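Local coordinates for protein 5-dehydro-2-deoxygluconokinase (Bacillus halodurans C-125, PDB 2QCV) that probably phosphorylates 5-dehydro-2-deoxy-D-gluconate with ATP, a late step in the breakdown of myo-inositol, as a PfkB-family sugar kinase, at residues K41-S55 with H72-V85. Residues are numbered along the deposited sequence; the frame is centred on the assembly and turned at random.
Sequences KYVGGSPANIVIGSS and HGRFIESYMRGVGV
V43 of strand 41-44 comes nearest I76 of helix 72-82, CA to CA 5.9 Å, where the strand crosses the helix at -75°; beyond G45, the N-cap, helix 46-55 runs beside the same helix, their axes 27° from parallel. K41 suits its place because its aliphatic chain and its charged end both meet the F75 ring: a bend at chi3 (72°) lays CE 3.6 Å from the ring centroid, almost on the ring normal, a CH-pi contact, and NZ carries on over the same face for a cation-pi interaction. NZ also donates to T36 O of the second subunit and, through a water, is linked to H72 ND1. An alanine in place of F75 would probably leave K41 without its aromatic platform and open a gap beside V43. The slim, branched V43 sends CG2 between F75 and Y79, 3.6 Å from Y79 CD2. Further on, I52 CD1 meets the Y79 ring at its edge, and flexible M80, a selenomethionine, presses CE tightly on V51 CG2 (3.4 Å). At the far end a Schellman motif ends helix 72-82, its C-prime residue G84 taking the positive phi that glycine adopts readily. Such packing joins the lid to the main domain of this ribokinase-like fold: strand 38-44 is an edge strand of the four-stranded lid sheet within this chain, F75 leans on I22 of strand 21-26, and V51 and M80 both rest on F63 of strand 61-67 in the nine-stranded sheet.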
ATOM      1  N   LYS A  41      27.754  -6.502  13.659  1.00 30.48           N
ATOM      2  CA  LYS A  41      27.174  -5.346  12.978  1.00 29.35           C
ATOM      3  C   LYS A  41      28.222  -4.549  12.200  1.00 31.04           C
ATOM      4  O   LYS A  41      29.215  -4.074  12.769  1.00 30.72           O
ATOM      5  CB  LYS A  41      26.547  -4.424  14.012  1.00 31.91           C
ATOM      6  CG  LYS A  41      25.736  -3.298  13.468  1.00 30.45           C
ATOM      7  CD  LYS A  41      25.192  -2.413  14.555  1.00 30.10           C
ATOM      8  CE  LYS A  41      26.287  -1.571  15.184  1.00 31.39           C
ATOM      9  NZ  LYS A  41      25.778  -0.683  16.250  1.00 32.45           N
ATOM     10  N   TYR A  42      27.964  -4.381  10.905  1.00 29.17           N
ATOM     11  CA  TYR A  42      28.809  -3.587  10.022  1.00 29.53           C
ATOM     12  C   TYR A  42      27.935  -2.661   9.175  1.00 31.16           C
ATOM     13  O   TYR A  42      26.729  -2.890   9.009  1.00 28.53           O
ATOM     14  CB  TYR A  42      29.601  -4.491   9.093  1.00 31.62           C
ATOM     15  CG  TYR A  42      30.612  -5.317   9.787  1.00 38.22           C
ATOM     16  CD1 TYR A  42      31.852  -4.795  10.110  1.00 50.24           C
ATOM     17  CD2 TYR A  42      30.346  -6.620  10.122  1.00 44.27           C
ATOM     18  CE1 TYR A  42      32.785  -5.555  10.757  1.00 47.68           C
ATOM     19  CE2 TYR A  42      31.272  -7.383  10.772  1.00 44.33           C
ATOM     20  CZ  TYR A  42      32.478  -6.850  11.096  1.00 45.80           C
ATOM     21  OH  TYR A  42      33.404  -7.634  11.728  1.00 55.56           O
ATOM     22  N   VAL A  43      28.541  -1.614   8.618  1.00 28.69           N
ATOM     23  CA  VAL A  43      27.854  -0.850   7.580  1.00 29.30           C
ATOM     24  C   VAL A  43      27.939  -1.717   6.313  1.00 28.75           C
ATOM     25  O   VAL A  43      29.005  -2.293   5.988  1.00 30.12           O
ATOM     26  CB  VAL A  43      28.511   0.527   7.293  1.00 29.70           C
ATOM     27  CG1 VAL A  43      27.816   1.221   6.093  1.00 27.37           C
ATOM     28  CG2 VAL A  43      28.513   1.414   8.553  1.00 26.04           C
ATOM     29  N   GLY A  44      26.850  -1.778   5.576  1.00 30.20           N
ATOM     30  CA  GLY A  44      26.860  -2.437   4.250  1.00 29.15           C
ATOM     31  C   GLY A  44      26.111  -1.629   3.222  1.00 28.96           C
ATOM     32  O   GLY A  44      25.797  -0.458   3.454  1.00 29.59           O
ATOM     33  N   GLY A  45      25.847  -2.251   2.073  1.00 27.71           N
ATOM     34  CA  GLY A  45      25.236  -1.553   0.959  1.00 27.42           C
ATOM     35  C   GLY A  45      26.351  -1.288  -0.010  1.00 28.33           C
ATOM     36  O   GLY A  45      27.415  -0.780   0.371  1.00 28.20           O
ATOM     37  N   SER A  46      26.118  -1.614  -1.281  1.00 30.69           N
ATOM     38  CA  SER A  46      27.185  -1.466  -2.302  1.00 30.86           C
ATOM     39  C   SER A  46      27.867  -0.083  -2.384  1.00 28.99           C
ATOM     40  O   SER A  46      29.086  -0.025  -2.248  1.00 27.79           O
ATOM     41  CB  SER A  46      26.685  -1.924  -3.666  1.00 35.42           C
ATOM     42  OG  SER A  46      27.618  -1.559  -4.651  1.00 36.07           O
ATOM     43  N   PRO A  47      27.113   1.025  -2.597  1.00 29.13           N
ATOM     44  CA  PRO A  47      27.834   2.302  -2.638  1.00 31.15           C
ATOM     45  C   PRO A  47      28.514   2.726  -1.336  1.00 28.79           C
ATOM     46  O   PRO A  47      29.563   3.346  -1.385  1.00 28.63           O
ATOM     47  CB  PRO A  47      26.780   3.313  -3.085  1.00 31.14           C
ATOM     48  CG  PRO A  47      25.482   2.665  -2.856  1.00 28.94           C
ATOM     49  CD  PRO A  47      25.674   1.187  -2.855  1.00 28.90           C
ATOM     50  N   ALA A  48      27.924   2.413  -0.191  1.00 26.59           N
ATOM     51  CA  ALA A  48      28.567   2.604   1.100  1.00 26.18           C
ATOM     52  C   ALA A  48      29.890   1.855   1.213  1.00 26.66           C
ATOM     53  O   ALA A  48      30.928   2.418   1.622  1.00 25.89           O
ATOM     54  CB  ALA A  48      27.572   2.210   2.274  1.00 25.93           C
ATOM     55  N   ASN A  49      29.876   0.574   0.866  1.00 27.05           N
ATOM     56  CA  ASN A  49      31.084  -0.232   0.873  1.00 26.41           C
ATOM     57  C   ASN A  49      32.151   0.350  -0.041  1.00 26.87           C
ATOM     58  O   ASN A  49      33.347   0.312   0.273  1.00 26.61           O
ATOM     59  CB  ASN A  49      30.790  -1.660   0.381  1.00 28.77           C
ATOM     60  CG  ASN A  49      30.044  -2.468   1.358  1.00 35.82           C
ATOM     61  OD1 ASN A  49      30.007  -2.164   2.569  1.00 35.05           O
ATOM     62  ND2 ASN A  49      29.402  -3.540   0.844  1.00 38.77           N
ATOM     63  N   ILE A  50      31.723   0.848  -1.194  1.00 26.50           N
ATOM     64  CA  ILE A  50      32.679   1.382  -2.171  1.00 26.29           C
ATOM     65  C   ILE A  50      33.339   2.644  -1.577  1.00 26.91           C
ATOM     66  O   ILE A  50      34.559   2.795  -1.652  1.00 28.11           O
ATOM     67  CB  ILE A  50      32.030   1.670  -3.549  1.00 26.33           C
ATOM     68  CG1 ILE A  50      31.639   0.350  -4.212  1.00 27.75           C
ATOM     69  CG2 ILE A  50      33.009   2.454  -4.493  1.00 25.99           C
ATOM     70  CD1 ILE A  50      30.806   0.519  -5.506  1.00 27.79           C
ATOM     71  N   VAL A  51      32.561   3.529  -0.974  1.00 27.45           N
ATOM     72  CA  VAL A  51      33.176   4.737  -0.379  1.00 26.60           C
ATOM     73  C   VAL A  51      34.014   4.449   0.870  1.00 27.28           C
ATOM     74  O   VAL A  51      35.031   5.088   1.062  1.00 27.78           O
ATOM     75  CB  VAL A  51      32.234   5.938  -0.133  1.00 29.12           C
ATOM     76  CG1 VAL A  51      31.632   6.422  -1.493  1.00 32.00           C
ATOM     77  CG2 VAL A  51      31.172   5.659   0.939  1.00 31.24           C
ATOM     78  N   ILE A  52      33.607   3.499   1.692  1.00 25.78           N
ATOM     79  CA  ILE A  52      34.407   3.103   2.853  1.00 26.69           C
ATOM     80  C   ILE A  52      35.724   2.462   2.392  1.00 26.37           C
ATOM     81  O   ILE A  52      36.827   2.762   2.904  1.00 28.85           O
ATOM     82  CB  ILE A  52      33.635   2.132   3.749  1.00 25.75           C
ATOM     83  CG1 ILE A  52      32.405   2.814   4.402  1.00 28.39           C
ATOM     84  CG2 ILE A  52      34.565   1.576   4.886  1.00 29.04           C
ATOM     85  CD1 ILE A  52      31.366   1.822   5.065  1.00 25.77           C
ATOM     86  N   GLY A  53      35.644   1.582   1.398  1.00 26.97           N
ATOM     87  CA  GLY A  53      36.853   1.007   0.833  1.00 27.40           C
ATOM     88  C   GLY A  53      37.771   2.057   0.210  1.00 28.83           C
ATOM     89  O   GLY A  53      38.997   2.007   0.330  1.00 31.93           O
ATOM     90  N   SER A  54      37.190   3.001  -0.510  1.00 29.28           N
ATOM     91  CA  SER A  54      37.941   4.073  -1.114  1.00 27.11           C
ATOM     92  C   SER A  54      38.676   4.916  -0.076  1.00 27.94           C
ATOM     93  O   SER A  54      39.835   5.295  -0.296  1.00 28.11           O
ATOM     94  CB  SER A  54      37.019   4.991  -1.943  1.00 27.40           C
ATOM     95  OG  SER A  54      36.478   4.269  -3.046  1.00 30.92           O
ATOM     96  N   SER A  55      38.012   5.207   1.041  1.00 28.21           N
ATOM     97  CA  SER A  55      38.623   6.035   2.089  0.50 28.49           C
ATOM     98  C   SER A  55      39.802   5.297   2.689  1.00 30.93           C
ATOM     99  O   SER A  55      40.819   5.896   2.970  1.00 29.59           O
ATOM    100  CB  SER A  55      37.625   6.390   3.196  0.50 29.24           C
ATOM    101  OG  SER A  55      38.154   7.440   3.988  0.50 24.42           O
ATOM    102  N   HIS A  72      20.504   2.578  14.208  1.00 27.10           N
ATOM    103  CA  HIS A  72      21.196   2.036  13.060  1.00 26.62           C
ATOM    104  C   HIS A  72      21.656   3.165  12.102  1.00 27.82           C
ATOM    105  O   HIS A  72      22.793   3.168  11.646  1.00 27.99           O
ATOM    106  CB  HIS A  72      20.317   1.020  12.336  1.00 28.51           C
ATOM    107  CG  HIS A  72      20.202  -0.294  13.040  1.00 32.03           C
ATOM    108  ND1 HIS A  72      21.111  -0.720  13.982  1.00 35.31           N
ATOM    109  CD2 HIS A  72      19.319  -1.310  12.883  1.00 30.27           C
ATOM    110  CE1 HIS A  72      20.760  -1.917  14.421  1.00 32.14           C
ATOM    111  NE2 HIS A  72      19.690  -2.307  13.754  1.00 33.38           N
ATOM    112  N   GLY A  73      20.785   4.120  11.828  1.00 29.50           N
ATOM    113  CA  GLY A  73      21.172   5.261  11.007  1.00 28.15           C
ATOM    114  C   GLY A  73      22.305   6.036  11.655  1.00 27.79           C
ATOM    115  O   GLY A  73      23.225   6.424  10.994  1.00 26.50           O
ATOM    116  N   ARG A  74      22.251   6.260  12.965  1.00 29.08           N
ATOM    117  CA  ARG A  74      23.314   7.021  13.619  1.00 28.18           C
ATOM    118  C   ARG A  74      24.632   6.279  13.646  1.00 27.42           C
ATOM    119  O   ARG A  74      25.697   6.893  13.529  1.00 29.26           O
ATOM    120  CB  ARG A  74      22.912   7.451  15.018  1.00 30.41           C
ATOM    121  CG  ARG A  74      21.755   8.388  14.997  1.00 34.97           C
ATOM    122  CD  ARG A  74      21.485   8.997  16.345  1.00 40.10           C
ATOM    123  NE  ARG A  74      20.948   8.056  17.337  1.00 42.01           N
ATOM    124  CZ  ARG A  74      19.657   7.763  17.500  1.00 38.46           C
ATOM    125  NH1 ARG A  74      18.721   8.301  16.742  1.00 38.16           N
ATOM    126  NH2 ARG A  74      19.303   6.933  18.462  1.00 43.01           N
ATOM    127  N   PHE A  75      24.583   4.957  13.778  1.00 28.70           N
ATOM    128  CA  PHE A  75      25.787   4.162  13.632  1.00 26.87           C
ATOM    129  C   PHE A  75      26.423   4.290  12.249  1.00 29.74           C
ATOM    130  O   PHE A  75      27.650   4.428  12.131  1.00 31.30           O
ATOM    131  CB  PHE A  75      25.526   2.693  13.939  1.00 28.20           C
ATOM    132  CG  PHE A  75      26.619   1.787  13.483  1.00 27.80           C
ATOM    133  CD1 PHE A  75      27.829   1.730  14.159  1.00 31.63           C
ATOM    134  CD2 PHE A  75      26.442   0.990  12.334  1.00 30.25           C
ATOM    135  CE1 PHE A  75      28.844   0.913  13.711  1.00 35.52           C
ATOM    136  CE2 PHE A  75      27.449   0.158  11.886  1.00 33.94           C
ATOM    137  CZ  PHE A  75      28.646   0.108  12.562  1.00 31.03           C
ATOM    138  N   ILE A  76      25.599   4.200  11.216  1.00 28.34           N
ATOM    139  CA  ILE A  76      26.075   4.301   9.830  1.00 27.71           C
ATOM    140  C   ILE A  76      26.762   5.657   9.654  1.00 27.29           C
ATOM    141  O   ILE A  76      27.877   5.720   9.147  1.00 28.54           O
ATOM    142  CB  ILE A  76      24.927   4.152   8.811  1.00 26.95           C
ATOM    143  CG1 ILE A  76      24.473   2.683   8.668  1.00 25.86           C
ATOM    144  CG2 ILE A  76      25.349   4.648   7.421  1.00 27.29           C
ATOM    145  CD1 ILE A  76      23.058   2.483   8.152  1.00 28.43           C
ATOM    146  N   GLU A  77      26.123   6.737  10.104  1.00 27.64           N
ATOM    147  CA  GLU A  77      26.733   8.071   9.956  1.00 27.49           C
ATOM    148  C   GLU A  77      28.042   8.165  10.732  1.00 27.96           C
ATOM    149  O   GLU A  77      29.040   8.653  10.225  1.00 27.66           O
ATOM    150  CB  GLU A  77      25.775   9.182  10.423  1.00 28.30           C
ATOM    151  CG  GLU A  77      26.262  10.613  10.133  1.00 28.94           C
ATOM    152  CD  GLU A  77      27.332  11.123  11.086  1.00 35.09           C
ATOM    153  OE1 GLU A  77      27.354  10.725  12.298  1.00 30.85           O
ATOM    154  OE2 GLU A  77      28.192  11.928  10.625  1.00 29.74           O
ATOM    155  N   SER A  78      28.038   7.700  11.980  1.00 29.38           N
ATOM    156  CA  SER A  78      29.207   7.803  12.824  0.50 29.34           C
ATOM    157  C   SER A  78      30.377   6.969  12.329  1.00 29.05           C
ATOM    158  O   SER A  78      31.531   7.413  12.398  1.00 29.61           O
ATOM    159  CB  SER A  78      28.842   7.446  14.264  0.50 30.44           C
ATOM    160  OG  SER A  78      27.844   8.349  14.712  0.50 40.32           O
ATOM    161  N   TYR A  79      30.087   5.760  11.841  1.00 29.54           N
ATOM    162  CA  TYR A  79      31.102   4.887  11.283  1.00 28.64           C
ATOM    163  C   TYR A  79      31.727   5.485  10.012  1.00 30.30           C
ATOM    164  O   TYR A  79      32.954   5.555   9.876  1.00 28.41           O
ATOM    165  CB  TYR A  79      30.531   3.500  10.940  1.00 31.37           C
ATOM    166  CG  TYR A  79      31.630   2.585  10.440  1.00 30.15           C
ATOM    167  CD1 TYR A  79      32.436   1.890  11.326  1.00 39.51           C
ATOM    168  CD2 TYR A  79      31.911   2.478   9.094  1.00 28.41           C
ATOM    169  CE1 TYR A  79      33.476   1.092  10.871  1.00 36.32           C
ATOM    170  CE2 TYR A  79      32.948   1.692   8.637  1.00 32.55           C
ATOM    171  CZ  TYR A  79      33.732   1.008   9.537  1.00 37.00           C
ATOM    172  OH  TYR A  79      34.750   0.207   9.069  1.00 41.18           O
HETATM  173  N   MSE A  80      30.888   5.873   9.050  1.00 26.47           N
HETATM  174  CA  MSE A  80      31.400   6.470   7.823  1.00 29.74           C
HETATM  175  C   MSE A  80      32.242   7.712   8.098  1.00 27.23           C
HETATM  176  O   MSE A  80      33.323   7.857   7.541  1.00 29.61           O
HETATM  177  CB  MSE A  80      30.227   6.763   6.885  1.00 28.83           C
HETATM  178  CG  MSE A  80      29.568   5.481   6.443  1.00 31.28           C
HETATM  179 SE   MSE A  80      28.061   5.796   5.194  0.75 40.56          SE
HETATM  180  CE  MSE A  80      29.142   5.770   3.621  1.00 33.61           C
ATOM    181  N   ARG A  81      31.761   8.595   8.969  1.00 26.73           N
ATOM    182  CA  ARG A  81      32.505   9.769   9.367  1.00 29.30           C
ATOM    183  C   ARG A  81      33.833   9.383  10.021  1.00 32.16           C
ATOM    184  O   ARG A  81      34.878   9.982   9.751  1.00 30.06           O
ATOM    185  CB  ARG A  81      31.688  10.622  10.329  1.00 29.25           C
ATOM    186  CG  ARG A  81      32.454  11.848  10.831  1.00 35.55           C
ATOM    187  CD  ARG A  81      31.530  12.915  11.315  1.00 35.90           C
ATOM    188  NE  ARG A  81      30.469  12.368  12.148  1.00 32.47           N
ATOM    189  CZ  ARG A  81      30.585  12.050  13.428  1.00 43.08           C
ATOM    190  NH1 ARG A  81      31.725  12.235  14.077  1.00 41.01           N
ATOM    191  NH2 ARG A  81      29.536  11.537  14.068  1.00 39.19           N
ATOM    192  N   GLY A  82      33.792   8.357  10.854  1.00 30.01           N
ATOM    193  CA  GLY A  82      34.979   7.918  11.575  1.00 32.32           C
ATOM    194  C   GLY A  82      36.034   7.328  10.663  1.00 33.76           C
ATOM    195  O   GLY A  82      37.196   7.349  11.014  1.00 33.40           O
ATOM    196  N   VAL A  83      35.654   6.775   9.503  1.00 29.99           N
ATOM    197  CA  VAL A  83      36.639   6.283   8.548  1.00 29.76           C
ATOM    198  C   VAL A  83      36.976   7.300   7.439  1.00 29.46           C
ATOM    199  O   VAL A  83      37.688   6.977   6.475  1.00 32.47           O
ATOM    200  CB  VAL A  83      36.260   4.921   7.909  1.00 29.10           C
ATOM    201  CG1 VAL A  83      36.123   3.905   8.961  1.00 31.79           C
ATOM    202  CG2 VAL A  83      34.970   5.009   7.052  1.00 31.10           C
ATOM    203  N   GLY A  84      36.462   8.522   7.579  1.00 26.15           N
ATOM    204  CA  GLY A  84      36.929   9.645   6.780  1.00 29.33           C
ATOM    205  C   GLY A  84      36.024   9.931   5.592  1.00 31.24           C
ATOM    206  O   GLY A  84      36.390  10.718   4.723  1.00 29.26           O
ATOM    207  N   VAL A  85      34.840   9.321   5.544  1.00 28.79           N
ATOM    208  CA  VAL A  85      33.871   9.648   4.483  1.00 29.29           C
ATOM    209  C   VAL A  85      33.112  10.912   4.894  1.00 28.61           C
ATOM    210  O   VAL A  85      32.721  11.035   6.040  1.00 28.42           O
ATOM    211  CB  VAL A  85      32.882   8.490   4.206  1.00 28.01           C
ATOM    212  CG1 VAL A  85      31.880   8.870   3.120  1.00 27.77           C
ATOM    213  CG2 VAL A  85      33.603   7.228   3.782  1.00 28.83           C
TER
HETATM  214  O   HOH W   1      23.245   0.414  15.548  1.00 32.55           O
HETATM  215  O   HOH W   2      37.132   9.630   2.369  1.00 29.75           O